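Local coordinates for Ketoacyl_synth_N domain-containing protein (Photorhabdus luminescens subsp. laumondii, PDB 6SMO), which probably works in ketoacyl-synthase-type polyketide chain building, helping to line a pocket that holds a bound 3,5,7,9,11-pentaoxododecanal chain, at residues N18-I23 against D321-S326; S44-L49 against N196-T201. One frame throughout, in Å; residues are numbered along the deposited sequence.

Contact 1: N18-I23 against D321-S326; sequences NDVTAI and DSVLAS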
ATOM      1  N   ASN C  18      -8.557 -26.120   5.326  1.00 53.47           N
ATOM      2  CA  ASN C  18      -8.539 -24.947   6.230  1.00 53.58           C
ATOM      3  C   ASN C  18      -7.242 -24.915   7.034  1.00 52.50           C
ATOM      4  O   ASN C  18      -7.138 -24.105   7.927  1.00 51.92           O
ATOM      5  CB  ASN C  18      -9.791 -24.857   7.088  1.00 54.95           C
ATOM      6  CG  ASN C  18     -10.998 -24.393   6.312  1.00 56.26           C
ATOM      7  OD1 ASN C  18     -10.877 -23.815   5.237  1.00 56.57           O
ATOM      8  ND2 ASN C  18     -12.173 -24.652   6.854  1.00 57.13           N
ATOM      9  N   ASP C  19      -6.328 -25.823   6.743  1.00 52.43           N
ATOM     10  CA  ASP C  19      -4.981 -25.858   7.376  1.00 52.87           C
ATOM     11  C   ASP C  19      -3.968 -26.428   6.376  1.00 52.60           C
ATOM     12  O   ASP C  19      -4.401 -26.998   5.355  1.00 51.25           O
ATOM     13  CB  ASP C  19      -5.003 -26.638   8.695  1.00 53.71           C
ATOM     14  CG  ASP C  19      -5.563 -28.045   8.582  1.00 54.50           C
ATOM     15  OD1 ASP C  19      -4.896 -28.891   7.957  1.00 55.40           O
ATOM     16  OD2 ASP C  19      -6.661 -28.282   9.122  1.00 56.02           O
ATOM     17  N   VAL C  20      -2.673 -26.277   6.673  1.00 53.79           N
ATOM     18  CA  VAL C  20      -1.536 -26.623   5.764  1.00 54.72           C
ATOM     19  C   VAL C  20      -1.522 -28.137   5.498  1.00 55.05           C
ATOM     20  O   VAL C  20      -1.253 -28.521   4.343  1.00 55.40           O
ATOM     21  CB  VAL C  20      -0.187 -26.120   6.322  1.00 55.20           C
ATOM     22  CG1 VAL C  20       0.202 -26.796   7.631  1.00 56.30           C
ATOM     23  CG2 VAL C  20       0.932 -26.255   5.300  1.00 54.64           C
ATOM     24  N   THR C  21      -1.802 -28.960   6.516  1.00 55.51           N
ATOM     25  CA  THR C  21      -1.762 -30.447   6.441  1.00 55.48           C
ATOM     26  C   THR C  21      -2.925 -30.962   5.581  1.00 55.39           C
ATOM     27  O   THR C  21      -2.710 -31.944   4.842  1.00 54.59           O
ATOM     28  CB  THR C  21      -1.776 -31.086   7.835  1.00 56.23           C
ATOM     29  OG1 THR C  21      -2.863 -30.531   8.577  1.00 56.96           O
ATOM     30  CG2 THR C  21      -0.482 -30.875   8.591  1.00 55.92           C
ATOM     31  N   ALA C  22      -4.100 -30.332   5.679  1.00 55.15           N
ATOM     32  CA  ALA C  22      -5.324 -30.689   4.920  1.00 56.05           C
ATOM     33  C   ALA C  22      -5.130 -30.371   3.432  1.00 56.54           C
ATOM     34  O   ALA C  22      -5.575 -31.180   2.595  1.00 57.59           O
ATOM     35  CB  ALA C  22      -6.522 -29.965   5.487  1.00 55.00           C
ATOM     36  N   ILE C  23      -4.488 -29.238   3.118  1.00 56.82           N
ATOM     37  CA  ILE C  23      -4.215 -28.775   1.723  1.00 57.21           C
ATOM     38  C   ILE C  23      -3.166 -29.700   1.091  1.00 59.05           C
ATOM     39  O   ILE C  23      -3.402 -30.163  -0.042  1.00 59.30           O
ATOM     40  CB  ILE C  23      -3.771 -27.296   1.694  1.00 56.34           C
ATOM     41  CG1 ILE C  23      -4.854 -26.361   2.239  1.00 55.55           C
ATOM     42  CG2 ILE C  23      -3.343 -26.884   0.292  1.00 56.23           C
ATOM     43  CD1 ILE C  23      -4.333 -25.021   2.705  1.00 55.12           C
ATOM     44  N   ASP C 321       2.235 -21.987  -2.766  1.00 40.44           N
ATOM     45  CA  ASP C 321       3.241 -22.935  -3.320  1.00 40.55           C
ATOM     46  C   ASP C 321       4.457 -22.978  -2.385  1.00 39.65           C
ATOM     47  O   ASP C 321       4.940 -24.094  -2.102  1.00 39.25           O
ATOM     48  CB  ASP C 321       3.648 -22.551  -4.746  1.00 41.11           C
ATOM     49  CG  ASP C 321       2.510 -22.602  -5.754  1.00 41.66           C
ATOM     50  OD1 ASP C 321       1.404 -22.137  -5.415  1.00 42.22           O
ATOM     51  OD2 ASP C 321       2.741 -23.106  -6.871  1.00 42.15           O
ATOM     52  N   SER C 322       4.922 -21.810  -1.926  1.00 38.85           N
ATOM     53  CA  SER C 322       6.065 -21.642  -0.987  1.00 38.56           C
ATOM     54  C   SER C 322       5.715 -22.224   0.389  1.00 39.01           C
ATOM     55  O   SER C 322       6.635 -22.731   1.061  1.00 38.64           O
ATOM     56  CB  SER C 322       6.476 -20.194  -0.876  1.00 37.87           C
ATOM     57  OG  SER C 322       6.901 -19.687  -2.132  1.00 36.76           O
ATOM     58  N   VAL C 323       4.441 -22.138   0.791  1.00 39.26           N
ATOM     59  CA  VAL C 323       3.906 -22.727   2.056  1.00 39.99           C
ATOM     60  C   VAL C 323       4.013 -24.255   1.969  1.00 41.43           C
ATOM     61  O   VAL C 323       4.530 -24.864   2.928  1.00 41.51           O
ATOM     62  CB  VAL C 323       2.461 -22.257   2.327  1.00 39.63           C
ATOM     63  CG1 VAL C 323       1.712 -23.185   3.276  1.00 39.58           C
ATOM     64  CG2 VAL C 323       2.433 -20.828   2.846  1.00 39.37           C
ATOM     65  N   LEU C 324       3.549 -24.839   0.858  1.00 42.80           N
ATOM     66  CA  LEU C 324       3.618 -26.301   0.573  1.00 43.84           C
ATOM     67  C   LEU C 324       5.084 -26.743   0.470  1.00 44.34           C
ATOM     68  O   LEU C 324       5.434 -27.760   1.099  1.00 44.38           O
ATOM     69  CB  LEU C 324       2.856 -26.612  -0.721  1.00 44.21           C
ATOM     70  CG  LEU C 324       1.414 -27.094  -0.552  1.00 44.95           C
ATOM     71  CD1 LEU C 324       0.616 -26.178   0.364  1.00 44.93           C
ATOM     72  CD2 LEU C 324       0.728 -27.215  -1.905  1.00 45.43           C
ATOM     73  N   ALA C 325       5.900 -26.006  -0.294  1.00 44.61           N
ATOM     74  CA  ALA C 325       7.329 -26.307  -0.560  1.00 45.28           C
ATOM     75  C   ALA C 325       8.112 -26.364   0.757  1.00 45.80           C
ATOM     76  O   ALA C 325       8.998 -27.233   0.876  1.00 45.61           O
ATOM     77  CB  ALA C 325       7.910 -25.280  -1.501  1.00 44.85           C
ATOM     78  N   SER C 326       7.797 -25.471   1.703  1.00 46.67           N
ATOM     79  CA  SER C 326       8.403 -25.406   3.060  1.00 47.63           C
ATOM     80  C   SER C 326       8.044 -26.666   3.860  1.00 49.22           C
ATOM     81  O   SER C 326       8.927 -27.176   4.578  1.00 50.01           O
ATOM     82  CB  SER C 326       7.978 -24.156   3.788  1.00 46.93           C
ATOM     83  OG  SER C 326       8.438 -22.995   3.112  1.00 46.30           O
TER
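Val-20 and Val-323 meet methyl to methyl, CG2 of Val-20 standing 3.8 Å from CG1 of Val-323, and the two side chains cross obliquely. Val-20 keeps CG1 between its backbone N and carbonyl carbon (chi1 65°), which leaves CG2 as the branch sent over to the other helix. One turn further on, Ile-23 offers its short branch: its CG2 lies 4.0 Å from CD1 of Leu-324, with the side chains at about a right angle. Leu-324 does not start out facing helix 20-31; it reaches Ile-23 with its end, through the CD1 methyl. The nearest CA atoms, of Val-20 and Leu-324, are 7.3 Å apart; the close part is these two methyl pairs, and nothing polar spans it.

The loose side is the start of helix 20-31, where Thr-21 is exposed. Here Asp-19 is the N-cap. OD1 of Asp-19 accepts from Ala-22 N at 2.8 Å, nearly in line with the C-O bond, and from Thr-21 OG1 at 2.7 Å, 45° out of the carboxylate plane. The donors come from opposite faces of that plane, two on one oxygen, which probably limits how far the carboxylate can turn. On the buried helix, Ser-326 bonds back to its own helix: OG of Ser-326 to Ser-322 O at 2.7 Å, beside the backbone bond from Ser-326 N.

Around the pair, Ile-23 rests on Ala-12 and Val-323 on Val-10 of strand 5-13, while Val-323 also touches Ala-223 and Leu-225 of strand 218-229. Ala-325 packs against Ile-352 and Ile-354 of strand 351-356. Helix 319-329 thus touches strands 5-13 and 218-229 as well as strand 351-356, consistent with the helices packed between the two sheets of a thiolase fold.

Contact 2: S44-L49 against N196-T201; sequences SIIRTL and NLLEKT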
ATOM      1  N   SER C  44     -15.164 -20.414 -16.240  1.00 73.43           N
ATOM      2  CA  SER C  44     -14.426 -20.532 -14.952  1.00 72.62           C
ATOM      3  C   SER C  44     -15.322 -20.085 -13.791  1.00 71.45           C
ATOM      4  O   SER C  44     -16.169 -19.195 -14.009  1.00 71.73           O
ATOM      5  CB  SER C  44     -13.146 -19.734 -14.987  1.00 72.74           C
ATOM      6  OG  SER C  44     -12.343 -20.107 -16.097  1.00 73.79           O
ATOM      7  N   ILE C  45     -15.130 -20.675 -12.604  1.00 69.34           N
ATOM      8  CA  ILE C  45     -15.932 -20.398 -11.372  1.00 68.52           C
ATOM      9  C   ILE C  45     -14.996 -19.945 -10.244  1.00 65.57           C
ATOM     10  O   ILE C  45     -13.796 -20.280 -10.295  1.00 64.25           O
ATOM     11  CB  ILE C  45     -16.765 -21.629 -10.956  1.00 69.93           C
ATOM     12  CG1 ILE C  45     -15.912 -22.895 -10.834  1.00 70.40           C
ATOM     13  CG2 ILE C  45     -17.935 -21.829 -11.908  1.00 70.67           C
ATOM     14  CD1 ILE C  45     -16.544 -23.986 -10.000  1.00 71.12           C
ATOM     15  N   ILE C  46     -15.543 -19.211  -9.269  1.00 64.05           N
ATOM     16  CA  ILE C  46     -14.847 -18.784  -8.017  1.00 61.75           C
ATOM     17  C   ILE C  46     -15.154 -19.819  -6.931  1.00 59.93           C
ATOM     18  O   ILE C  46     -16.326 -19.903  -6.515  1.00 59.76           O
ATOM     19  CB  ILE C  46     -15.281 -17.365  -7.588  1.00 62.47           C
ATOM     20  CG1 ILE C  46     -15.258 -16.365  -8.749  1.00 62.47           C
ATOM     21  CG2 ILE C  46     -14.447 -16.878  -6.411  1.00 62.59           C
ATOM     22  CD1 ILE C  46     -13.937 -16.280  -9.478  1.00 62.20           C
ATOM     23  N   ARG C  47     -14.141 -20.576  -6.496  1.00 57.58           N
ATOM     24  CA  ARG C  47     -14.264 -21.610  -5.434  1.00 56.79           C
ATOM     25  C   ARG C  47     -14.180 -20.934  -4.060  1.00 56.11           C
ATOM     26  O   ARG C  47     -13.126 -20.338  -3.759  1.00 55.17           O
ATOM     27  CB  ARG C  47     -13.174 -22.674  -5.584  1.00 56.21           C
ATOM     28  CG  ARG C  47     -13.328 -23.554  -6.815  1.00 56.55           C
ATOM     29  CD  ARG C  47     -12.195 -24.555  -6.934  1.00 56.37           C
ATOM     30  NE  ARG C  47     -12.204 -25.528  -5.849  1.00 56.43           N
ATOM     31  CZ  ARG C  47     -11.241 -26.414  -5.607  1.00 56.81           C
ATOM     32  NH1 ARG C  47     -11.359 -27.251  -4.589  1.00 57.16           N
ATOM     33  NH2 ARG C  47     -10.164 -26.466  -6.374  1.00 56.89           N
ATOM     34  N   THR C  48     -15.254 -21.028  -3.268  1.00 55.77           N
ATOM     35  CA  THR C  48     -15.352 -20.485  -1.886  1.00 55.49           C
ATOM     36  C   THR C  48     -14.708 -21.474  -0.908  1.00 54.94           C
ATOM     37  O   THR C  48     -14.429 -22.617  -1.323  1.00 53.76           O
ATOM     38  CB  THR C  48     -16.812 -20.205  -1.505  1.00 56.09           C
ATOM     39  OG1 THR C  48     -17.551 -21.419  -1.636  1.00 56.92           O
ATOM     40  CG2 THR C  48     -17.445 -19.129  -2.359  1.00 56.39           C
ATOM     41  N   LEU C  49     -14.485 -21.045   0.339  1.00 55.36           N
ATOM     42  CA  LEU C  49     -13.997 -21.910   1.448  1.00 56.31           C
ATOM     43  C   LEU C  49     -15.162 -22.768   1.956  1.00 58.82           C
ATOM     44  O   LEU C  49     -16.307 -22.273   1.942  1.00 59.03           O
ATOM     45  CB  LEU C  49     -13.431 -21.041   2.575  1.00 55.14           C
ATOM     46  CG  LEU C  49     -12.257 -20.135   2.205  1.00 54.10           C
ATOM     47  CD1 LEU C  49     -11.857 -19.275   3.392  1.00 53.72           C
ATOM     48  CD2 LEU C  49     -11.065 -20.940   1.711  1.00 53.80           C
ATOM     49  N   ASN C 196     -18.318 -11.503 -11.031  1.00 52.42           N
ATOM     50  CA  ASN C 196     -18.868 -11.387 -12.410  1.00 52.54           C
ATOM     51  C   ASN C 196     -17.749 -10.998 -13.386  1.00 52.30           C
ATOM     52  O   ASN C 196     -17.829 -11.413 -14.560  1.00 52.16           O
ATOM     53  CB  ASN C 196     -20.028 -10.388 -12.480  1.00 52.45           C
ATOM     54  CG  ASN C 196     -21.303 -10.917 -11.860  1.00 52.40           C
ATOM     55  OD1 ASN C 196     -21.842 -11.928 -12.304  1.00 52.98           O
ATOM     56  ND2 ASN C 196     -21.801 -10.233 -10.842  1.00 51.05           N
ATOM     57  N   LEU C 197     -16.754 -10.234 -12.921  1.00 52.02           N
ATOM     58  CA  LEU C 197     -15.602  -9.764 -13.737  1.00 52.36           C
ATOM     59  C   LEU C 197     -14.737 -10.963 -14.145  1.00 52.62           C
ATOM     60  O   LEU C 197     -14.479 -11.117 -15.355  1.00 52.74           O
ATOM     61  CB  LEU C 197     -14.786  -8.747 -12.931  1.00 52.20           C
ATOM     62  CG  LEU C 197     -13.684  -8.025 -13.707  1.00 52.37           C
ATOM     63  CD1 LEU C 197     -14.267  -6.926 -14.582  1.00 52.70           C
ATOM     64  CD2 LEU C 197     -12.638  -7.452 -12.763  1.00 52.37           C
ATOM     65  N   LEU C 198     -14.312 -11.776 -13.171  1.00 53.29           N
ATOM     66  CA  LEU C 198     -13.384 -12.924 -13.374  1.00 54.86           C
ATOM     67  C   LEU C 198     -14.077 -14.041 -14.165  1.00 56.62           C
ATOM     68  O   LEU C 198     -13.376 -14.741 -14.921  1.00 55.98           O
ATOM     69  CB  LEU C 198     -12.901 -13.444 -12.014  1.00 54.75           C
ATOM     70  CG  LEU C 198     -12.001 -12.503 -11.212  1.00 54.19           C
ATOM     71  CD1 LEU C 198     -11.562 -13.160  -9.912  1.00 54.27           C
ATOM     72  CD2 LEU C 198     -10.787 -12.070 -12.020  1.00 53.93           C
ATOM     73  N   GLU C 199     -15.393 -14.205 -13.995  1.00 59.17           N
ATOM     74  CA  GLU C 199     -16.190 -15.286 -14.641  1.00 61.58           C
ATOM     75  C   GLU C 199     -16.310 -15.036 -16.151  1.00 63.52           C
ATOM     76  O   GLU C 199     -16.510 -16.024 -16.884  1.00 64.08           O
ATOM     77  CB  GLU C 199     -17.573 -15.403 -13.997  1.00 62.29           C
ATOM     78  CG  GLU C 199     -17.565 -16.178 -12.691  1.00 62.31           C
ATOM     79  CD  GLU C 199     -18.920 -16.327 -12.020  1.00 62.76           C
ATOM     80  OE1 GLU C 199     -19.131 -17.351 -11.342  1.00 63.52           O
ATOM     81  OE2 GLU C 199     -19.759 -15.416 -12.170  1.00 62.18           O
ATOM     82  N   LYS C 200     -16.196 -13.779 -16.600  1.00 65.60           N
ATOM     83  CA  LYS C 200     -16.385 -13.381 -18.022  1.00 68.78           C
ATOM     84  C   LYS C 200     -15.032 -13.055 -18.672  1.00 71.77           C
ATOM     85  O   LYS C 200     -14.598 -13.836 -19.541  1.00 72.89           O
ATOM     86  CB  LYS C 200     -17.349 -12.193 -18.120  1.00 69.43           C
ATOM     87  CG  LYS C 200     -17.872 -11.910 -19.523  1.00 70.92           C
ATOM     88  CD  LYS C 200     -18.771 -10.695 -19.608  1.00 71.50           C
ATOM     89  CE  LYS C 200     -19.344 -10.476 -20.994  1.00 72.60           C
ATOM     90  NZ  LYS C 200     -18.303 -10.059 -21.963  1.00 73.20           N
ATOM     91  N   THR C 201     -14.394 -11.952 -18.262  1.00 74.20           N
ATOM     92  CA  THR C 201     -13.288 -11.274 -18.997  1.00 75.46           C
ATOM     93  C   THR C 201     -11.984 -12.083 -18.916  1.00 77.63           C
ATOM     94  O   THR C 201     -11.307 -12.191 -19.959  1.00 77.43           O
ATOM     95  CB  THR C 201     -13.073  -9.845 -18.483  1.00 74.72           C
ATOM     96  OG1 THR C 201     -12.882  -9.896 -17.069  1.00 73.70           O
ATOM     97  CG2 THR C 201     -14.226  -8.922 -18.814  1.00 74.31           C
TER
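The flat peptide group that follows Ser-44 meets Glu-199 through its carbonyl oxygen, and what it meets is aliphatic: Ser-44 O sits 3.6 Å from the methylene CG of Glu-199. The side chain runs extended beyond CG (chi2 -180°) and carries the carboxylate past that oxygen, until OE1 of Glu-199 lies 4.4 Å from CA of Ile-45. OE1 also has a long, weak ion pair with Lys-195 of the same helix. The Ser-44 hydroxyl looks elsewhere, bonding Gly-216 O.

Deeper in, Ile-46 points its CD1 methyl into Leu-198, 3.9 Å from both CB and CD1 of that residue, the side chains crossing at about a right angle. Phe-218 touches Ser-44, Ile-46 and Leu-198 alike and so joins the apolar patch.

Strand 46-47 pairs in parallel with strand 218-229, through backbone bonds of Ile-45 and Arg-47 to Phe-218, and helix 192-204 packs beside it. That helix also faces outward: Leu-197 packs on Phe-165, and Asn-196 on Ile-152, of the neighbouring PKS_KS domain-containing chain. Such packing is consistent with a ketosynthase-type dimer of the thiolase superfamily.

How the contacts relate
The two contacts lie about 23 Å apart, centre to centre, and do not touch, although their nearest atoms come to about 5 Å. Helix 20-31 and strand 46-47 follow each other in the chain, with residues 33-42 between them not modelled, and both segments of contact 2 fall between the two segments of contact 1 in sequence. Strand 218-229 serves both, with Phe-218 at contact 2 and Ala-223 and Leu-225 under contact 1. Contact 1 is buried, about 11 Å from the centre of the chain; contact 2, at about 19 Å, is a surface contact beside the partner subunit. Neither contains the residues lining the ligand pocket, Val-129, Ala-130, Trp-133 and Phe-134.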